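Long-range contacts in LbaCas13a H328A (C2c2) (Lachnospiraceae bacterium NK4A179, PDB 5WLH), which binds pre-crRNA as a CRISPR-Cas13a effector nuclease and probably uses the guide to recognise and cleave RNA: residues 36-41 / 936-941; 119-124 / 135-140; 199-204 / 214-219; 340-345 / 365-370. All blocks are in the same frame, centred on the assembly; numbering follows the deposited sequence.

The chain enters through the hairpin of strands 22-28 and 33-39, and interaction 1 closes by far the longest loop, bringing residues 36-41 against the end of helix 915-941. The other three contacts are nested within that loop and follow one another in series, none crossing another. Interaction 2 closes a short loop between helix 115-130 and the segment after it, and interaction 3 does the same between helices 193-206 and 218-230. These two touch, Ser136 and Tyr121 packing on Gln219, so they knit one helical region. Interaction 4 lies farther along, where the loop at 340-345 folds onto helix 357-388; its centre is about 22 Å from that of interaction 3.

Interaction 1: 36-41 / 936-941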
loop_
_atom_site.group_PDB
_atom_site.type_symbol
_atom_site.label_atom_id
_atom_site.label_comp_id
_atom_site.label_asym_id
_atom_site.label_seq_id
_atom_site.Cartn_x
_atom_site.Cartn_y
_atom_site.Cartn_z
ATOM N N ILE A 36 24.092 -10.879 -2.096
ATOM C CA ILE A 36 24.833 -10.996 -0.849
ATOM C C ILE A 36 23.880 -11.232 0.303
ATOM O O ILE A 36 22.706 -10.847 0.272
ATOM C CB ILE A 36 25.701 -9.751 -0.558
ATOM C CG1 ILE A 36 24.817 -8.503 -0.398
ATOM C CG2 ILE A 36 26.732 -9.602 -1.618
ATOM C CD1 ILE A 36 25.481 -7.368 0.402
ATOM N N LEU A 37 24.405 -11.885 1.335
ATOM C CA LEU A 37 23.781 -11.950 2.643
ATOM C C LEU A 37 24.517 -11.006 3.571
ATOM O O LEU A 37 25.751 -10.946 3.556
ATOM C CB LEU A 37 23.845 -13.364 3.237
ATOM C CG LEU A 37 22.925 -14.457 2.727
ATOM C CD1 LEU A 37 23.061 -15.665 3.668
ATOM C CD2 LEU A 37 21.503 -13.942 2.736
ATOM N N TYR A 38 23.770 -10.273 4.377
ATOM C CA TYR A 38 24.405 -9.403 5.350
ATOM C C TYR A 38 23.612 -9.348 6.636
ATOM O O TYR A 38 22.378 -9.415 6.646
ATOM C CB TYR A 38 24.622 -7.989 4.806
ATOM C CG TYR A 38 23.377 -7.174 4.474
ATOM C CD1 TYR A 38 22.674 -7.385 3.304
ATOM C CD2 TYR A 38 22.967 -6.136 5.314
ATOM C CE1 TYR A 38 21.560 -6.596 2.983
ATOM C CE2 TYR A 38 21.874 -5.340 5.001
ATOM C CZ TYR A 38 21.173 -5.584 3.836
ATOM O OH TYR A 38 20.080 -4.796 3.525
ATOM N N ASN A 39 24.352 -9.234 7.727
ATOM C CA ASN A 39 23.772 -9.120 9.053
ATOM C C ASN A 39 23.395 -7.677 9.331
ATOM O O ASN A 39 24.128 -6.750 8.978
ATOM C CB ASN A 39 24.761 -9.634 10.095
ATOM C CG ASN A 39 25.373 -10.968 9.690
ATOM O OD1 ASN A 39 24.691 -11.998 9.702
ATOM N ND2 ASN A 39 26.654 -10.953 9.298
ATOM N N ASP A 40 22.229 -7.487 9.946
ATOM C CA ASP A 40 21.698 -6.150 10.128
ATOM C C ASP A 40 21.015 -6.044 11.484
ATOM O O ASP A 40 20.193 -6.907 11.817
ATOM C CB ASP A 40 20.709 -5.835 9.010
ATOM C CG ASP A 40 20.262 -4.388 9.026
ATOM O OD1 ASP A 40 21.138 -3.502 9.014
ATOM O OD2 ASP A 40 19.036 -4.135 9.056
ATOM N N PRO A 41 21.324 -5.018 12.293
ATOM C CA PRO A 41 22.344 -3.998 12.054
ATOM C C PRO A 41 23.753 -4.514 12.353
ATOM O O PRO A 41 23.955 -5.340 13.249
ATOM C CB PRO A 41 21.956 -2.887 13.030
ATOM C CG PRO A 41 21.337 -3.611 14.176
ATOM C CD PRO A 41 20.669 -4.841 13.606
ATOM N N TYR A 936 20.523 4.042 3.180
ATOM C CA TYR A 936 21.914 4.462 3.206
ATOM C C TYR A 936 22.659 3.760 4.330
ATOM O O TYR A 936 23.831 3.400 4.181
ATOM C CB TYR A 936 21.986 5.973 3.351
ATOM C CG TYR A 936 21.751 6.677 2.029
ATOM C CD1 TYR A 936 22.573 6.431 0.933
ATOM C CD2 TYR A 936 20.696 7.557 1.868
ATOM C CE1 TYR A 936 22.354 7.061 -0.279
ATOM C CE2 TYR A 936 20.475 8.199 0.654
ATOM C CZ TYR A 936 21.300 7.944 -0.406
ATOM O OH TYR A 936 21.085 8.576 -1.606
ATOM N N ARG A 937 21.988 3.568 5.466
ATOM C CA ARG A 937 22.590 2.844 6.579
ATOM C C ARG A 937 23.010 1.444 6.152
ATOM O O ARG A 937 24.130 1.000 6.434
ATOM C CB ARG A 937 21.591 2.771 7.734
ATOM C CG ARG A 937 22.080 2.033 8.960
ATOM C CD ARG A 937 20.932 1.912 9.979
ATOM N NE ARG A 937 19.868 1.009 9.543
ATOM C CZ ARG A 937 19.949 -0.319 9.537
ATOM N NH1 ARG A 937 21.061 -0.929 9.944
ATOM N NH2 ARG A 937 18.924 -1.045 9.109
ATOM N N ARG A 938 22.111 0.728 5.471
ATOM C CA ARG A 938 22.398 -0.642 5.072
ATOM C C ARG A 938 23.375 -0.693 3.905
ATOM O O ARG A 938 24.253 -1.561 3.873
ATOM C CB ARG A 938 21.088 -1.376 4.750
ATOM C CG ARG A 938 20.262 -1.686 6.013
ATOM C CD ARG A 938 18.980 -2.467 5.692
ATOM N NE ARG A 938 17.928 -1.577 5.185
ATOM C CZ ARG A 938 17.585 -1.485 3.904
ATOM N NH1 ARG A 938 18.212 -2.215 2.998
ATOM N NH2 ARG A 938 16.617 -0.654 3.524
ATOM N N ALA A 939 23.270 0.250 2.960
ATOM C CA ALA A 939 24.293 0.353 1.923
ATOM C C ALA A 939 25.660 0.590 2.554
ATOM O O ALA A 939 26.649 -0.045 2.173
ATOM C CB ALA A 939 23.956 1.479 0.944
ATOM N N SER A 940 25.713 1.464 3.557
ATOM C CA SER A 940 26.987 1.800 4.187
ATOM C C SER A 940 27.589 0.587 4.885
ATOM O O SER A 940 28.768 0.268 4.685
ATOM C CB SER A 940 26.799 2.971 5.155
ATOM O OG SER A 940 27.965 3.213 5.935
ATOM N N GLU A 941 26.777 -0.145 5.654
ATOM C CA GLU A 941 27.318 -1.243 6.456
ATOM C C GLU A 941 27.783 -2.399 5.587
ATOM O O GLU A 941 28.681 -3.139 5.995
ATOM C CB GLU A 941 26.296 -1.727 7.488
ATOM C CG GLU A 941 25.287 -2.738 6.959
ATOM C CD GLU A 941 24.111 -2.955 7.908
ATOM O OE1 GLU A 941 24.166 -2.514 9.071
ATOM O OE2 GLU A 941 23.130 -3.579 7.471
#
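Tyr38 meets Glu941 with one edge of its ring and Arg938 with its hydroxyl. Glu941 OE2 lies in the plane of the ring, 3.3 Å from Tyr38 CE2, where a carboxylate oxygen faces the weakly positive ring hydrogens. At the end of the ring Arg938 NH1 donates to Tyr38 OH over 3.2 Å, from within its own guanidinium plane. A tyrosine suits the place because its ring spans the distance and its hydroxyl can accept from arginine. Asp934 and Glu490 hold the other nitrogens of Arg938, which also packs on an adenine base of the bound RNA.

Tyr38 belongs to the second strand of the N-terminal beta hairpin, which docks on the last turn of helix 915-941, the strand running at 105° to the helix. Two residues on, Asp40, its CG anti to the backbone N (chi1 -172°), reaches tip to tip for Arg937, carboxylate and guanidinium nearly coplanar. Arg937 grips it end-on: NH2 donates to the syn lone pair of Asp40 OD2 at 3.1 Å, nearly straight at 178°, while NH1 lies 2.7 Å from Asp40 OD1. Arg937 NH2 also pairs with Asp934, and NH1 more distantly with Glu941 OE1. An alanine in place of Asp40 lacks the carboxylate, and Arg937 would probably lose its two-pronged hold on the hairpin, leaving its charge to Asp934 and Glu941.

Glu941 OE2 lies only 2.5 Å from Asp40 OD1, suggesting that one acid is probably protonated, with Arg937 likely to offset the remaining negative charge. The other oxygen of Glu941, OE1, accepts from the backbone N of Ser42.

Interaction 2: 119-124 / 135-140; sequences EKYAEL and GSPAFE
Where the loop that follows helix 115-130 turns back along that helix, the ring of Tyr121 is sandwiched between Pro137 and Phe139. With CG anti to the backbone N (chi1 179°), CG is carried out from the helix on the loop side. Pro137 CG covers one face, 3.6 Å from the centroid of the Tyr121 ring and 19° off its normal, a CH-pi contact for which the compact ring of proline is well suited. On the opposite face Phe139 forms an offset stack: the centroids of the Tyr121 and Phe139 rings are 4.6 Å apart, and Tyr121 CD2 sits over the Phe139 face, displaced toward its rim.

This is a helix-loop-helix connection in the helical N-terminal part of the protein, and Phe139 carries it on to the next helix, 146-155, packing on Ala149 and Leu152. One turn beyond Tyr121, Leu124 extends the apolar surface, its CB 3.9 Å from Pro137 CB.

The polar tip of the tyrosine is settled by helix 218-230. Tyr121 OH bonds to one oxygen of Asp224 and Ser136 OG to the other, so a single carboxylate fastens both the helix and the loop. Serine suits this spot because its short side chain places OG on Asp224 while Ser136 CB sits close to Tyr121 OH, at 3.2 Å.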
loop_
_atom_site.group_PDB
_atom_site.type_symbol
_atom_site.label_atom_id
_atom_site.label_comp_id
_atom_site.label_asym_id
_atom_site.label_seq_id
_atom_site.Cartn_x
_atom_site.Cartn_y
_atom_site.Cartn_z
ATOM N N GLU A 119 23.935 -39.568 6.035
ATOM C CA GLU A 119 23.909 -38.332 5.253
ATOM C C GLU A 119 24.452 -38.559 3.850
ATOM O O GLU A 119 23.908 -38.024 2.877
ATOM C CB GLU A 119 24.703 -37.228 5.948
ATOM C CG GLU A 119 24.654 -35.901 5.186
ATOM C CD GLU A 119 25.727 -34.918 5.618
ATOM O OE1 GLU A 119 25.430 -33.703 5.680
ATOM O OE2 GLU A 119 26.865 -35.359 5.898
ATOM N N LYS A 120 25.531 -39.336 3.728
ATOM C CA LYS A 120 26.076 -39.652 2.413
ATOM C C LYS A 120 25.082 -40.460 1.585
ATOM O O LYS A 120 24.945 -40.237 0.377
ATOM C CB LYS A 120 27.395 -40.407 2.564
ATOM C CG LYS A 120 27.889 -41.049 1.284
ATOM C CD LYS A 120 28.558 -40.036 0.378
ATOM C CE LYS A 120 29.662 -40.697 -0.429
ATOM N NZ LYS A 120 30.515 -41.568 0.431
ATOM N N TYR A 121 24.389 -41.412 2.221
ATOM C CA TYR A 121 23.289 -42.116 1.572
ATOM C C TYR A 121 22.258 -41.141 1.015
ATOM O O TYR A 121 21.802 -41.275 -0.125
ATOM C CB TYR A 121 22.626 -43.052 2.582
ATOM C CG TYR A 121 21.455 -43.842 2.050
ATOM C CD1 TYR A 121 20.161 -43.314 2.047
ATOM C CD2 TYR A 121 21.638 -45.132 1.579
ATOM C CE1 TYR A 121 19.096 -44.051 1.563
ATOM C CE2 TYR A 121 20.580 -45.879 1.112
ATOM C CZ TYR A 121 19.321 -45.341 1.098
ATOM O OH TYR A 121 18.296 -46.114 0.619
ATOM N N ALA A 122 21.847 -40.177 1.838
ATOM C CA ALA A 122 20.872 -39.186 1.402
ATOM C C ALA A 122 21.387 -38.398 0.205
ATOM O O ALA A 122 20.635 -38.124 -0.737
ATOM C CB ALA A 122 20.540 -38.252 2.559
ATOM N N GLU A 123 22.667 -38.026 0.227
ATOM C CA GLU A 123 23.261 -37.318 -0.908
ATOM C C GLU A 123 23.185 -38.160 -2.172
ATOM O O GLU A 123 22.745 -37.687 -3.229
ATOM C CB GLU A 123 24.717 -36.956 -0.603
ATOM C CG GLU A 123 24.909 -36.040 0.585
ATOM C CD GLU A 123 24.728 -34.585 0.226
ATOM O OE1 GLU A 123 24.647 -34.278 -0.986
ATOM O OE2 GLU A 123 24.681 -33.749 1.151
ATOM N N LEU A 124 23.609 -39.420 -2.078
ATOM C CA LEU A 124 23.579 -40.289 -3.247
ATOM C C LEU A 124 22.155 -40.615 -3.679
ATOM O O LEU A 124 21.912 -40.813 -4.874
ATOM C CB LEU A 124 24.357 -41.573 -2.969
ATOM C CG LEU A 124 25.861 -41.386 -2.751
ATOM C CD1 LEU A 124 26.577 -42.731 -2.781
ATOM C CD2 LEU A 124 26.457 -40.420 -3.782
ATOM N N GLY A 135 17.133 -46.724 -8.315
ATOM C CA GLY A 135 17.335 -47.517 -7.124
ATOM C C GLY A 135 17.966 -46.724 -5.987
ATOM O O GLY A 135 18.635 -45.699 -6.183
ATOM N N SER A 136 17.733 -47.230 -4.776
ATOM C CA SER A 136 18.356 -46.690 -3.582
ATOM C C SER A 136 19.847 -46.997 -3.594
ATOM O O SER A 136 20.265 -48.049 -4.079
ATOM C CB SER A 136 17.733 -47.291 -2.324
ATOM O OG SER A 136 16.318 -47.271 -2.371
ATOM N N PRO A 137 20.666 -46.095 -3.073
ATOM C CA PRO A 137 22.098 -46.374 -2.981
ATOM C C PRO A 137 22.352 -47.516 -2.014
ATOM O O PRO A 137 21.534 -47.824 -1.146
ATOM C CB PRO A 137 22.693 -45.064 -2.457
ATOM C CG PRO A 137 21.560 -44.330 -1.858
ATOM C CD PRO A 137 20.322 -44.756 -2.569
ATOM N N ALA A 138 23.505 -48.152 -2.192
ATOM C CA ALA A 138 23.985 -49.186 -1.283
ATOM C C ALA A 138 24.994 -48.572 -0.320
ATOM O O ALA A 138 25.839 -47.764 -0.719
ATOM C CB ALA A 138 24.626 -50.343 -2.050
ATOM N N PHE A 139 24.901 -48.950 0.952
ATOM C CA PHE A 139 25.753 -48.310 1.947
ATOM C C PHE A 139 27.235 -48.625 1.748
ATOM O O PHE A 139 28.083 -47.888 2.267
ATOM C CB PHE A 139 25.298 -48.710 3.348
ATOM C CG PHE A 139 24.167 -47.874 3.872
ATOM C CD1 PHE A 139 24.400 -46.597 4.354
ATOM C CD2 PHE A 139 22.869 -48.355 3.860
ATOM C CE1 PHE A 139 23.360 -45.822 4.838
ATOM C CE2 PHE A 139 21.828 -47.587 4.339
ATOM C CZ PHE A 139 22.073 -46.312 4.832
ATOM N N GLU A 140 27.564 -49.681 0.994
ATOM C CA GLU A 140 28.965 -49.995 0.717
ATOM C C GLU A 140 29.688 -48.833 0.047
ATOM O O GLU A 140 30.896 -48.655 0.245
ATOM C CB GLU A 140 29.059 -51.245 -0.158
ATOM C CG GLU A 140 28.792 -52.541 0.582
ATOM C CD GLU A 140 27.314 -52.831 0.756
ATOM O OE1 GLU A 140 26.990 -53.905 1.303
ATOM O OE2 GLU A 140 26.477 -51.994 0.346
#

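Interaction 3: 199-204 / 214-219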
loop_
_atom_site.group_PDB
_atom_site.type_symbol
_atom_site.label_atom_id
_atom_site.label_comp_id
_atom_site.label_asym_id
_atom_site.label_seq_id
_atom_site.Cartn_x
_atom_site.Cartn_y
_atom_site.Cartn_z
ATOM N N LEU A 199 4.091 -42.813 1.655
ATOM C CA LEU A 199 3.759 -42.798 3.073
ATOM C C LEU A 199 2.454 -43.531 3.339
ATOM O O LEU A 199 2.356 -44.315 4.289
ATOM C CB LEU A 199 3.668 -41.355 3.560
ATOM C CG LEU A 199 3.211 -41.162 4.997
ATOM C CD1 LEU A 199 4.054 -42.022 5.945
ATOM C CD2 LEU A 199 3.348 -39.686 5.332
ATOM N N LYS A 200 1.438 -43.283 2.513
ATOM C CA LYS A 200 0.175 -43.985 2.693
ATOM C C LYS A 200 0.367 -45.496 2.613
ATOM O O LYS A 200 -0.170 -46.243 3.436
ATOM C CB LYS A 200 -0.840 -43.529 1.655
ATOM C CG LYS A 200 -2.079 -44.413 1.667
ATOM C CD LYS A 200 -3.321 -43.669 1.281
ATOM C CE LYS A 200 -4.548 -44.514 1.602
ATOM N NZ LYS A 200 -5.761 -43.886 1.036
ATOM N N LYS A 201 1.136 -45.955 1.630
ATOM C CA LYS A 201 1.387 -47.385 1.472
ATOM C C LYS A 201 2.086 -47.948 2.698
ATOM O O LYS A 201 1.729 -49.024 3.195
ATOM C CB LYS A 201 2.232 -47.614 0.221
ATOM C CG LYS A 201 2.620 -49.054 -0.079
ATOM C CD LYS A 201 2.954 -49.184 -1.579
ATOM C CE LYS A 201 3.406 -50.597 -1.955
ATOM N NZ LYS A 201 3.892 -50.659 -3.377
ATOM N N LEU A 202 3.073 -47.212 3.206
ATOM C CA LEU A 202 3.769 -47.611 4.421
ATOM C C LEU A 202 2.816 -47.688 5.608
ATOM O O LEU A 202 2.860 -48.651 6.383
ATOM C CB LEU A 202 4.892 -46.617 4.699
ATOM C CG LEU A 202 5.558 -46.651 6.066
ATOM C CD1 LEU A 202 6.351 -47.897 6.177
ATOM C CD2 LEU A 202 6.465 -45.435 6.221
ATOM N N LEU A 203 1.943 -46.691 5.766
ATOM C CA LEU A 203 1.036 -46.683 6.912
ATOM C C LEU A 203 -0.005 -47.789 6.808
ATOM O O LEU A 203 -0.407 -48.371 7.822
ATOM C CB LEU A 203 0.348 -45.325 7.033
ATOM C CG LEU A 203 1.285 -44.216 7.512
ATOM C CD1 LEU A 203 0.628 -42.854 7.324
ATOM C CD2 LEU A 203 1.646 -44.457 8.973
ATOM N N MET A 204 -0.481 -48.073 5.594
ATOM C CA MET A 204 -1.427 -49.177 5.438
ATOM C C MET A 204 -0.767 -50.512 5.756
ATOM O O MET A 204 -1.381 -51.376 6.401
ATOM C CB MET A 204 -2.018 -49.171 4.028
ATOM C CG MET A 204 -2.887 -47.937 3.733
ATOM S SD MET A 204 -4.492 -47.897 4.564
ATOM C CE MET A 204 -5.424 -49.074 3.569
ATOM N N PRO A 214 0.815 -50.332 -6.732
ATOM C CA PRO A 214 1.975 -51.072 -7.266
ATOM C C PRO A 214 3.064 -50.196 -7.881
ATOM O O PRO A 214 4.234 -50.588 -7.846
ATOM C CB PRO A 214 1.344 -52.015 -8.310
ATOM C CG PRO A 214 -0.058 -51.465 -8.569
ATOM C CD PRO A 214 -0.469 -50.764 -7.316
ATOM N N ASP A 215 2.729 -49.029 -8.433
ATOM C CA ASP A 215 3.734 -48.165 -9.046
ATOM C C ASP A 215 4.602 -47.444 -8.017
ATOM O O ASP A 215 5.593 -46.807 -8.391
ATOM C CB ASP A 215 3.050 -47.143 -9.962
ATOM C CG ASP A 215 4.038 -46.308 -10.750
ATOM O OD1 ASP A 215 5.043 -46.877 -11.232
ATOM O OD2 ASP A 215 3.821 -45.084 -10.874
ATOM N N ILE A 216 4.276 -47.561 -6.736
ATOM C CA ILE A 216 4.941 -46.824 -5.670
ATOM C C ILE A 216 5.833 -47.781 -4.895
ATOM O O ILE A 216 5.410 -48.888 -4.537
ATOM C CB ILE A 216 3.913 -46.152 -4.746
ATOM C CG1 ILE A 216 3.208 -45.009 -5.478
ATOM C CG2 ILE A 216 4.575 -45.653 -3.465
ATOM C CD1 ILE A 216 4.076 -43.819 -5.723
ATOM N N ASP A 217 7.066 -47.351 -4.636
ATOM C CA ASP A 217 8.022 -48.100 -3.831
ATOM C C ASP A 217 8.234 -47.349 -2.524
ATOM O O ASP A 217 8.721 -46.213 -2.539
ATOM C CB ASP A 217 9.342 -48.257 -4.578
ATOM C CG ASP A 217 10.337 -49.108 -3.829
ATOM O OD1 ASP A 217 10.237 -50.351 -3.916
ATOM O OD2 ASP A 217 11.217 -48.536 -3.158
ATOM N N VAL A 218 7.885 -47.981 -1.398
ATOM C CA VAL A 218 7.987 -47.284 -0.115
ATOM C C VAL A 218 9.419 -46.826 0.135
ATOM O O VAL A 218 9.657 -45.688 0.565
ATOM C CB VAL A 218 7.465 -48.170 1.030
ATOM C CG1 VAL A 218 7.955 -47.623 2.369
ATOM C CG2 VAL A 218 5.952 -48.218 1.006
ATOM N N GLN A 219 10.392 -47.689 -0.150
ATOM C CA GLN A 219 11.785 -47.342 0.113
ATOM C C GLN A 219 12.225 -46.132 -0.710
ATOM O O GLN A 219 12.775 -45.166 -0.172
ATOM C CB GLN A 219 12.690 -48.539 -0.180
ATOM C CG GLN A 219 14.140 -48.263 0.163
ATOM C CD GLN A 219 14.347 -48.188 1.660
ATOM O OE1 GLN A 219 13.982 -49.114 2.393
ATOM N NE2 GLN A 219 14.886 -47.068 2.132
#
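Val218 packs against Lys201 and Leu202 at the joint of a helix-loop-helix, where helix 218-230 begins beside helix 193-206. The tight part lies here. Val218 CG1 stands anti to the backbone N (chi1 163°) and rests 4.0 Å from Leu202 CB, while its other branch, CG2, comes within 3.6 Å of Lys201 CG. A beta-branched valine suits the place because its two methyls touch neighbouring residues of one helix at once. Leu202 carries this apolar patch deeper, onto Ile162 and Ile165 of helix 158-166 and onto Phe222.

On the other side the contact opens toward solvent. Pro214 is exposed, and its nearest atom, CA, stays 4.4 Å from Lys201 NZ. Asp217 serves as the N-cap of helix 218-230, its OD2 accepting from the backbone N of Arg220.

Lys201 bridges the two regions. Its extended chain crosses Val218 at a slant, CG and CB against CG2, and its tip reaches the loop, where Lys201 NZ donates to Ile216 O at 2.6 Å and also bonds to Asp213 O. An alanine in place of Lys201 has no ammonium, and the carbonyls of Asp213 and Ile216 would probably be left without this donor and the loop less firmly tied to the helix. At Ile216 O the C=O...N angle is 159°, the donor nitrogen lying 17° out of the carbonyl plane.

Interaction 4: 340-345 / 365-370; sequences EFIKLP and NTVKEL
Leu370 is the main bump of the helix, and Ile342, Lys343 and Pro345 form the hollow that receives it. Its CD1 comes 3.5 Å from Lys343 O and meets Pro345 CD tip to tip at 4.0 Å. The bent chain of Lys343 crosses the same methyl, setting its NZ 4.0 Å from Leu370 CD1. Nearer the helix backbone, Ile342 CD1 leans on Leu370 CB at 3.9 Å.

The loop between helices 327-335 and 357-388 has here folded back, without regular structure of its own, along the early part of the second helix. Thr366, Val367 and Leu370 present one helical face to it, and Pro345 O is bonded to Arg363 of the preceding turn.

Val367 is the second bump. Its CG1 sits over the notch formed by Ile342 CD1 and Leu344 CD2, 4.0 Å from each, and its CG2 lies 3.7 Å from Pro345 CD. Branched residues suit both sides, since each methyl can face a different neighbour; Ile342, with CG1 set between its backbone N and carbonyl carbon (chi1 54°), touches Val367 through CD1 while its CG2 covers the carbonyl of Leu370. Val422 packs on both Leu344 and Val367.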
loop_
_atom_site.group_PDB
_atom_site.type_symbol
_atom_site.label_atom_id
_atom_site.label_comp_id
_atom_site.label_asym_id
_atom_site.label_seq_id
_atom_site.Cartn_x
_atom_site.Cartn_y
_atom_site.Cartn_z
ATOM N N GLU A 340 -13.383 -29.223 -21.021
ATOM C CA GLU A 340 -12.909 -29.351 -19.651
ATOM C C GLU A 340 -11.421 -29.672 -19.670
ATOM O O GLU A 340 -10.986 -30.556 -20.410
ATOM C CB GLU A 340 -13.684 -30.441 -18.908
ATOM C CG GLU A 340 -15.182 -30.256 -18.982
ATOM C CD GLU A 340 -15.924 -31.088 -17.958
ATOM O OE1 GLU A 340 -15.328 -32.051 -17.422
ATOM O OE2 GLU A 340 -17.108 -30.778 -17.694
ATOM N N PHE A 341 -10.637 -28.936 -18.870
ATOM C CA PHE A 341 -9.206 -29.217 -18.792
ATOM C C PHE A 341 -8.931 -30.497 -18.014
ATOM O O PHE A 341 -8.085 -31.307 -18.414
ATOM C CB PHE A 341 -8.480 -28.029 -18.146
ATOM C CG PHE A 341 -6.973 -28.125 -18.176
ATOM C CD1 PHE A 341 -6.285 -27.984 -19.364
ATOM C CD2 PHE A 341 -6.253 -28.312 -17.003
ATOM C CE1 PHE A 341 -4.909 -28.051 -19.397
ATOM C CE2 PHE A 341 -4.865 -28.368 -17.024
ATOM C CZ PHE A 341 -4.194 -28.234 -18.229
ATOM N N ILE A 342 -9.621 -30.675 -16.888
ATOM C CA ILE A 342 -9.595 -31.886 -16.080
ATOM C C ILE A 342 -11.031 -32.253 -15.739
ATOM O O ILE A 342 -11.940 -31.421 -15.774
ATOM C CB ILE A 342 -8.793 -31.723 -14.769
ATOM C CG1 ILE A 342 -9.310 -30.521 -13.971
ATOM C CG2 ILE A 342 -7.312 -31.587 -15.050
ATOM C CD1 ILE A 342 -8.761 -30.486 -12.562
ATOM N N LYS A 343 -11.227 -33.521 -15.403
ATOM C CA LYS A 343 -12.509 -33.980 -14.886
ATOM C C LYS A 343 -12.521 -33.762 -13.374
ATOM O O LYS A 343 -11.677 -34.301 -12.651
ATOM C CB LYS A 343 -12.754 -35.446 -15.268
ATOM C CG LYS A 343 -11.738 -36.457 -14.721
ATOM C CD LYS A 343 -12.218 -37.080 -13.406
ATOM C CE LYS A 343 -11.047 -37.566 -12.568
ATOM N NZ LYS A 343 -11.410 -37.565 -11.128
ATOM N N LEU A 344 -13.436 -32.947 -12.906
ATOM C CA LEU A 344 -13.464 -32.743 -11.467
ATOM C C LEU A 344 -14.128 -33.937 -10.776
ATOM O O LEU A 344 -15.130 -34.456 -11.269
ATOM C CB LEU A 344 -14.218 -31.466 -11.130
ATOM C CG LEU A 344 -13.511 -30.186 -11.582
ATOM C CD1 LEU A 344 -14.360 -28.993 -11.243
ATOM C CD2 LEU A 344 -12.148 -30.098 -10.922
ATOM N N PRO A 345 -13.582 -34.402 -9.654
ATOM C CA PRO A 345 -14.302 -35.389 -8.839
ATOM C C PRO A 345 -15.614 -34.806 -8.332
ATOM O O PRO A 345 -15.791 -33.590 -8.251
ATOM C CB PRO A 345 -13.337 -35.676 -7.679
ATOM C CG PRO A 345 -12.008 -35.096 -8.106
ATOM C CD PRO A 345 -12.318 -33.977 -9.031
ATOM N N ASN A 365 -6.627 -31.447 -2.853
ATOM C CA ASN A 365 -5.315 -32.003 -3.166
ATOM C C ASN A 365 -5.394 -32.925 -4.369
ATOM O O ASN A 365 -4.493 -32.933 -5.216
ATOM C CB ASN A 365 -4.748 -32.752 -1.957
ATOM C CG ASN A 365 -4.257 -31.820 -0.878
ATOM O OD1 ASN A 365 -4.150 -30.609 -1.095
ATOM N ND2 ASN A 365 -3.935 -32.377 0.294
ATOM N N THR A 366 -6.470 -33.707 -4.463
ATOM C CA THR A 366 -6.675 -34.533 -5.640
ATOM C C THR A 366 -6.826 -33.673 -6.883
ATOM O O THR A 366 -6.288 -34.007 -7.946
ATOM C CB THR A 366 -7.905 -35.418 -5.449
ATOM O OG1 THR A 366 -7.652 -36.340 -4.384
ATOM C CG2 THR A 366 -8.237 -36.174 -6.737
ATOM N N VAL A 367 -7.550 -32.557 -6.768
ATOM C CA VAL A 367 -7.737 -31.680 -7.921
ATOM C C VAL A 367 -6.414 -31.032 -8.318
ATOM O O VAL A 367 -6.105 -30.913 -9.507
ATOM C CB VAL A 367 -8.828 -30.628 -7.632
ATOM C CG1 VAL A 367 -8.837 -29.525 -8.710
ATOM C CG2 VAL A 367 -10.204 -31.283 -7.562
ATOM N N LYS A 368 -5.601 -30.622 -7.339
ATOM C CA LYS A 368 -4.315 -30.020 -7.690
ATOM C C LYS A 368 -3.436 -31.018 -8.421
ATOM O O LYS A 368 -2.762 -30.663 -9.394
ATOM C CB LYS A 368 -3.596 -29.503 -6.451
ATOM C CG LYS A 368 -4.212 -28.255 -5.856
ATOM C CD LYS A 368 -3.299 -27.717 -4.762
ATOM C CE LYS A 368 -3.968 -26.619 -3.975
ATOM N NZ LYS A 368 -3.168 -26.267 -2.780
ATOM N N GLU A 369 -3.453 -32.285 -7.992
ATOM C CA GLU A 369 -2.641 -33.273 -8.696
ATOM C C GLU A 369 -3.191 -33.544 -10.090
ATOM O O GLU A 369 -2.412 -33.779 -11.018
ATOM C CB GLU A 369 -2.529 -34.566 -7.879
ATOM C CG GLU A 369 -1.294 -35.411 -8.245
ATOM C CD GLU A 369 -0.004 -34.587 -8.411
ATOM O OE1 GLU A 369 0.688 -34.760 -9.448
ATOM O OE2 GLU A 369 0.321 -33.776 -7.512
ATOM N N LEU A 370 -4.513 -33.464 -10.268
ATOM C CA LEU A 370 -5.107 -33.592 -11.596
ATOM C C LEU A 370 -4.648 -32.471 -12.518
ATOM O O LEU A 370 -4.278 -32.711 -13.675
ATOM C CB LEU A 370 -6.626 -33.583 -11.496
ATOM C CG LEU A 370 -7.269 -34.871 -10.967
ATOM C CD1 LEU A 370 -8.738 -34.642 -10.714
ATOM C CD2 LEU A 370 -7.065 -35.984 -11.991
#